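Local coordinates for protein CysE, serine acetyltransferase (Brucella abortus, PDB 4HZD) that transfers the acetyl group of acetyl-coenzyme A to the hydroxyl of L-serine, giving O-acetylserine for cysteine biosynthesis, at residues A[58-63]-A[68-73]; A[77-82]-A[127-132]. All coordinates share one frame; numbering follows the deposited sequence.

Interaction 1: A[58-63]-A[68-73]; sequences RIAERL and VSADIL. With MG (magnesium ion), chain E.
L73, A70 and A60 form the seam of a helix-loop-helix corner in the helical N-terminal domain, the chain turning sharply through a six-residue link between helices 51-63 and 70-83. Small residues let the two helices come close: the CA atoms of A60 and A70 are 4.7 Å apart. Both methyls point across the gap, and each also meets backbone, CB of A60 lying 3.4 Å from the carbonyl O of A70 and CB of A70 equally near the O of A60. L73 follows one turn later, its CB 4.1 Å from CB of A60. With its CG beside the backbone N (chi1 -58°), it sends CD1 against CB of L63, a tight 3.4 Å pairing, while F138 and L142 of helix 136-149 also meet its side chain. At the polar end of the seam E61 bends at chi2 (-54°), which brings OE2 to 3.2 Å from CB of A70. Where the chain turns, a water donates to both L63 O and V68 O, and OG of S69 N-caps the second helix by accepting from I72 N. Beyond A70, OD2 of D71 binds a magnesium ion at 2.4 Å, and a water on that ion donates to OE2 of E61 over 2.6 Å.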
loop_
_atom_site.group_PDB
_atom_site.type_symbol
_atom_site.label_atom_id
_atom_site.label_comp_id
_atom_site.label_asym_id
_atom_site.label_seq_id
_atom_site.Cartn_x
_atom_site.Cartn_y
_atom_site.Cartn_z
ATOM N N ARG A 58 7.673 13.485 8.406
ATOM C CA ARG A 58 7.392 12.431 9.394
ATOM C C ARG A 58 5.907 12.317 9.715
ATOM O O ARG A 58 5.314 11.208 9.664
ATOM C CB ARG A 58 8.164 12.679 10.687
ATOM C CG ARG A 58 7.928 11.593 11.734
ATOM C CD ARG A 58 8.778 10.370 11.392
ATOM N NE ARG A 58 8.328 9.118 11.992
ATOM C CZ ARG A 58 7.665 8.162 11.339
ATOM N NH1 ARG A 58 7.296 8.355 10.090
ATOM N NH2 ARG A 58 7.340 7.022 11.953
ATOM N N ILE A 59 5.283 13.458 10.007
ATOM C CA ILE A 59 3.914 13.439 10.459
ATOM C C ILE A 59 2.983 13.049 9.314
ATOM O O ILE A 59 2.070 12.243 9.512
ATOM C CB ILE A 59 3.475 14.767 11.095
ATOM C CG1 ILE A 59 4.284 15.029 12.380
ATOM C CG2 ILE A 59 2.016 14.654 11.488
ATOM C CD1 ILE A 59 4.011 16.381 12.976
ATOM N N ALA A 60 3.229 13.612 8.125
ATOM C CA ALA A 60 2.473 13.245 6.944
ATOM C C ALA A 60 2.488 11.724 6.683
ATOM O O ALA A 60 1.432 11.156 6.387
ATOM C CB ALA A 60 2.894 14.067 5.713
ATOM N N GLU A 61 3.651 11.087 6.845
ATOM C CA GLU A 61 3.831 9.643 6.599
ATOM C C GLU A 61 3.100 8.818 7.642
ATOM O O GLU A 61 2.545 7.769 7.323
ATOM C CB GLU A 61 5.325 9.219 6.593
ATOM C CG GLU A 61 6.140 9.700 5.372
ATOM C CD GLU A 61 5.518 9.322 4.042
ATOM O OE1 GLU A 61 5.379 8.118 3.779
ATOM O OE2 GLU A 61 5.111 10.224 3.272
ATOM N N ARG A 62 3.100 9.281 8.891
ATOM C CA ARG A 62 2.361 8.571 9.938
ATOM C C ARG A 62 0.845 8.641 9.707
ATOM O O ARG A 62 0.135 7.649 9.881
ATOM C CB ARG A 62 2.759 9.099 11.330
ATOM C CG ARG A 62 4.264 8.961 11.630
ATOM C CD ARG A 62 4.489 9.036 13.149
ATOM N NE ARG A 62 4.173 7.733 13.719
ATOM C CZ ARG A 62 4.244 7.394 15.015
ATOM N NH1 ARG A 62 4.550 8.281 15.953
ATOM N NH2 ARG A 62 3.989 6.143 15.369
ATOM N N LEU A 63 0.360 9.792 9.262
ATOM C CA LEU A 63 -1.100 9.985 9.080
ATOM C C LEU A 63 -1.571 9.525 7.708
ATOM O O LEU A 63 -2.771 9.258 7.511
ATOM C CB LEU A 63 -1.453 11.486 9.270
ATOM C CG LEU A 63 -1.083 12.123 10.615
ATOM C CD1 LEU A 63 -1.224 13.633 10.543
ATOM C CD2 LEU A 63 -1.939 11.512 11.720
ATOM N N VAL A 68 -6.608 9.673 2.266
ATOM C CA VAL A 68 -6.000 10.982 1.981
ATOM C C VAL A 68 -4.482 10.759 2.106
ATOM O O VAL A 68 -3.991 10.416 3.195
ATOM C CB VAL A 68 -6.367 12.107 2.981
ATOM C CG1 VAL A 68 -5.606 13.390 2.613
ATOM C CG2 VAL A 68 -7.863 12.347 3.087
ATOM N N SER A 69 -3.754 10.908 0.995
ATOM C CA SER A 69 -2.336 10.524 0.964
ATOM C C SER A 69 -1.434 11.370 1.874
ATOM O O SER A 69 -1.724 12.513 2.147
ATOM C CB SER A 69 -1.787 10.602 -0.474
ATOM O OG SER A 69 -1.842 11.960 -0.887
ATOM N N ALA A 70 -0.318 10.793 2.304
ATOM C CA ALA A 70 0.742 11.559 2.930
ATOM C C ALA A 70 1.054 12.797 2.141
ATOM O O ALA A 70 1.219 13.831 2.738
ATOM C CB ALA A 70 2.004 10.718 3.090
ATOM N N ASP A 71 1.109 12.720 0.804
ATOM C CA ASP A 71 1.426 13.895 -0.004
ATOM C C ASP A 71 0.486 15.067 0.170
ATOM O O ASP A 71 0.922 16.223 0.275
ATOM C CB ASP A 71 1.478 13.508 -1.508
ATOM C CG ASP A 71 2.491 12.438 -1.750
ATOM O OD1 ASP A 71 3.675 12.787 -2.032
ATOM O OD2 ASP A 71 2.116 11.260 -1.563
ATOM N N ILE A 72 -0.808 14.794 0.133
ATOM C CA ILE A 72 -1.802 15.830 0.350
ATOM C C ILE A 72 -1.635 16.432 1.729
ATOM O O ILE A 72 -1.666 17.673 1.891
ATOM C CB ILE A 72 -3.246 15.286 0.169
ATOM C CG1 ILE A 72 -3.473 14.984 -1.340
ATOM C CG2 ILE A 72 -4.262 16.293 0.714
ATOM C CD1 ILE A 72 -4.550 13.931 -1.619
ATOM N N LEU A 73 -1.402 15.569 2.717
ATOM C CA LEU A 73 -1.160 16.059 4.093
ATOM C C LEU A 73 0.109 16.924 4.155
ATOM O O LEU A 73 0.098 17.979 4.770
ATOM C CB LEU A 73 -1.091 14.908 5.098
ATOM C CG LEU A 73 -2.314 13.998 5.202
ATOM C CD1 LEU A 73 -2.121 12.919 6.270
ATOM C CD2 LEU A 73 -3.485 14.887 5.565
HETATM MG MG MG E . 3.392 9.346 -0.948
HETATM O O HOH W 1 4.609 10.861 0.775
HETATM O O HOH W 2 -4.652 10.283 5.828
HETATM O O HOH W 3 5.068 8.106 -0.887
#

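Interaction 2: A[77-82]-A[127-132]; sequences FDTMLE and AHWLYK
W129 meets T79 and M80 in a worked case of an indole spanning a gap too wide for two helix backbones to touch each other: even the nearest CA atoms, those of M80 and W129, are 7.0 Å apart. Along helix 116-132, H128 precedes the tryptophan and faces elsewhere, its ND1 hydrogen-bonded to P156 O. At W129, CG stands anti to the backbone N (chi1 -179°), carrying the indole out to helix 70-83. CA of M80 sits over one face of the six-membered ring in a CH-pi contact, 3.7 Å from its centroid and 18° off the normal. The M80 side chain runs past the indole in the opposite direction, CB and CG both lying against CE3 of W129 (CB at 3.5 Å), before bends at chi2 and chi3 lead its end away. T79 arrives differently: its CG2 lies near the ring plane at the edge, 3.2 Å from CH2 of W129, and the two side chains cross at about a right angle. Next comes L130, which turns to T76, F138 and L142, and then Y131, which rests on K136, A139, P156 and A157. Helix 116-132 thus packs against both helix 70-83 and helix 136-149, beside the loop that joins strands 152-154 and 159-160.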
loop_
_atom_site.group_PDB
_atom_site.type_symbol
_atom_site.label_atom_id
_atom_site.label_comp_id
_atom_site.label_asym_id
_atom_site.label_seq_id
_atom_site.Cartn_x
_atom_site.Cartn_y
_atom_site.Cartn_z
ATOM N N PHE A 77 0.255 20.813 5.282
ATOM C CA PHE A 77 1.313 21.296 6.196
ATOM C C PHE A 77 2.184 22.445 5.647
ATOM O O PHE A 77 2.362 23.452 6.330
ATOM C CB PHE A 77 2.239 20.156 6.609
ATOM C CG PHE A 77 2.049 19.694 8.021
ATOM C CD1 PHE A 77 2.177 20.587 9.082
ATOM C CD2 PHE A 77 1.766 18.349 8.292
ATOM C CE1 PHE A 77 1.998 20.160 10.399
ATOM C CE2 PHE A 77 1.587 17.911 9.609
ATOM C CZ PHE A 77 1.714 18.820 10.652
ATOM N N ASP A 78 2.725 22.301 4.428
ATOM C CA ASP A 78 3.492 23.371 3.766
ATOM C C ASP A 78 2.714 24.698 3.727
ATOM O O ASP A 78 3.293 25.744 3.962
ATOM C CB ASP A 78 3.826 23.023 2.300
ATOM C CG ASP A 78 4.831 21.877 2.143
ATOM O OD1 ASP A 78 5.739 21.727 2.980
ATOM O OD2 ASP A 78 4.746 21.153 1.121
ATOM N N THR A 79 1.429 24.639 3.358
ATOM C CA THR A 79 0.525 25.792 3.313
ATOM C C THR A 79 0.376 26.451 4.718
ATOM O O THR A 79 0.473 27.688 4.853
ATOM C CB THR A 79 -0.875 25.403 2.732
ATOM O OG1 THR A 79 -0.717 25.016 1.358
ATOM C CG2 THR A 79 -1.787 26.581 2.728
ATOM N N MET A 80 0.181 25.614 5.751
ATOM C CA MET A 80 0.135 26.084 7.140
ATOM C C MET A 80 1.427 26.838 7.549
ATOM O O MET A 80 1.358 27.947 8.048
ATOM C CB MET A 80 -0.206 24.934 8.089
ATOM C CG MET A 80 -0.511 25.379 9.514
ATOM S SD MET A 80 0.997 25.375 10.480
ATOM C CE MET A 80 0.907 23.666 11.032
ATOM N N LEU A 81 2.595 26.267 7.283
ATOM C CA LEU A 81 3.858 26.936 7.623
ATOM C C LEU A 81 4.011 28.290 6.912
ATOM O O LEU A 81 4.408 29.290 7.516
ATOM C CB LEU A 81 5.038 26.033 7.279
ATOM C CG LEU A 81 6.441 26.624 7.373
ATOM C CD1 LEU A 81 6.717 27.118 8.795
ATOM C CD2 LEU A 81 7.491 25.622 6.869
ATOM N N GLU A 82 3.673 28.320 5.628
ATOM C CA GLU A 82 3.728 29.549 4.845
ATOM C C GLU A 82 2.828 30.623 5.437
ATOM O O GLU A 82 3.245 31.768 5.530
ATOM C CB GLU A 82 3.387 29.260 3.385
ATOM C CG GLU A 82 3.647 30.402 2.412
ATOM C CD GLU A 82 3.145 30.066 1.011
ATOM O OE1 GLU A 82 2.394 29.058 0.862
ATOM O OE2 GLU A 82 3.494 30.796 0.059
ATOM N N ALA A 127 -4.599 21.087 12.052
ATOM C CA ALA A 127 -6.064 21.004 12.110
ATOM C C ALA A 127 -6.732 22.313 12.572
ATOM O O ALA A 127 -7.790 22.720 12.061
ATOM C CB ALA A 127 -6.483 19.826 13.007
ATOM N N HIS A 128 -6.118 22.958 13.550
ATOM C CA HIS A 128 -6.651 24.188 14.166
ATOM C C HIS A 128 -6.664 25.328 13.150
ATOM O O HIS A 128 -7.659 26.034 12.991
ATOM C CB HIS A 128 -5.831 24.561 15.419
ATOM C CG HIS A 128 -6.331 25.809 16.133
ATOM N ND1 HIS A 128 -7.478 25.830 16.863
ATOM C CD2 HIS A 128 -5.786 27.108 16.217
ATOM C CE1 HIS A 128 -7.661 27.073 17.372
ATOM N NE2 HIS A 128 -6.626 27.850 16.976
ATOM N N TRP A 129 -5.541 25.510 12.477
ATOM C CA TRP A 129 -5.443 26.472 11.383
ATOM C C TRP A 129 -6.500 26.230 10.275
ATOM O O TRP A 129 -7.237 27.166 9.843
ATOM C CB TRP A 129 -4.004 26.452 10.842
ATOM C CG TRP A 129 -3.797 27.428 9.711
ATOM C CD1 TRP A 129 -3.830 28.829 9.766
ATOM C CD2 TRP A 129 -3.612 27.108 8.296
ATOM N NE1 TRP A 129 -3.637 29.361 8.513
ATOM C CE2 TRP A 129 -3.511 28.389 7.591
ATOM C CE3 TRP A 129 -3.524 25.924 7.563
ATOM C CZ2 TRP A 129 -3.323 28.452 6.226
ATOM C CZ3 TRP A 129 -3.314 25.997 6.189
ATOM C CH2 TRP A 129 -3.212 27.233 5.538
ATOM N N LEU A 130 -6.573 24.977 9.795
ATOM C CA LEU A 130 -7.565 24.580 8.777
ATOM C C LEU A 130 -8.979 24.920 9.229
ATOM O O LEU A 130 -9.770 25.446 8.445
ATOM C CB LEU A 130 -7.464 23.058 8.467
ATOM C CG LEU A 130 -6.160 22.718 7.737
ATOM C CD1 LEU A 130 -6.017 21.224 7.560
ATOM C CD2 LEU A 130 -6.092 23.392 6.369
ATOM N N TYR A 131 -9.284 24.616 10.499
ATOM C CA TYR A 131 -10.629 24.828 11.067
ATOM C C TYR A 131 -10.969 26.327 11.021
ATOM O O TYR A 131 -12.046 26.702 10.551
ATOM C CB TYR A 131 -10.697 24.266 12.490
ATOM C CG TYR A 131 -12.059 24.261 13.172
ATOM C CD1 TYR A 131 -13.011 23.281 12.885
ATOM C CD2 TYR A 131 -12.390 25.241 14.112
ATOM C CE1 TYR A 131 -14.240 23.279 13.515
ATOM C CE2 TYR A 131 -13.626 25.238 14.764
ATOM C CZ TYR A 131 -14.540 24.257 14.462
ATOM O OH TYR A 131 -15.752 24.231 15.140
ATOM N N LYS A 132 -10.010 27.164 11.412
ATOM C CA LYS A 132 -10.203 28.639 11.406
ATOM C C LYS A 132 -10.343 29.173 9.978
ATOM O O LYS A 132 -10.918 30.238 9.761
ATOM C CB LYS A 132 -9.029 29.367 12.091
ATOM C CG LYS A 132 -8.952 29.237 13.604
ATOM C CD LYS A 132 -7.516 29.405 14.136
ATOM C CE LYS A 132 -6.498 30.022 13.146
ATOM N NZ LYS A 132 -5.055 30.090 13.612
#

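Interactions 1 and 2 lie in series along the chain, the first closing before the second opens, and their centres are 14 Å apart. Helix 70-83 serves both: its first turn meets the end of helix 51-63 in interaction 1, and a later turn presents T79 and M80 to helix 116-132 while F77 still packs on helix 51-63, CG2 of I59 meeting CE2 of F77 at 3.8 Å. Helix 136-149 backs both, since F138 and L142 touch L73 as well as L130. One local and one distant pairing thus tie the helical bundle together. Interaction 1 lies against other subunits of the hexamer, whereas no other chain of the assembly touches the segments of interaction 2, nearer the left-handed beta-helix that carries the coenzyme A pocket.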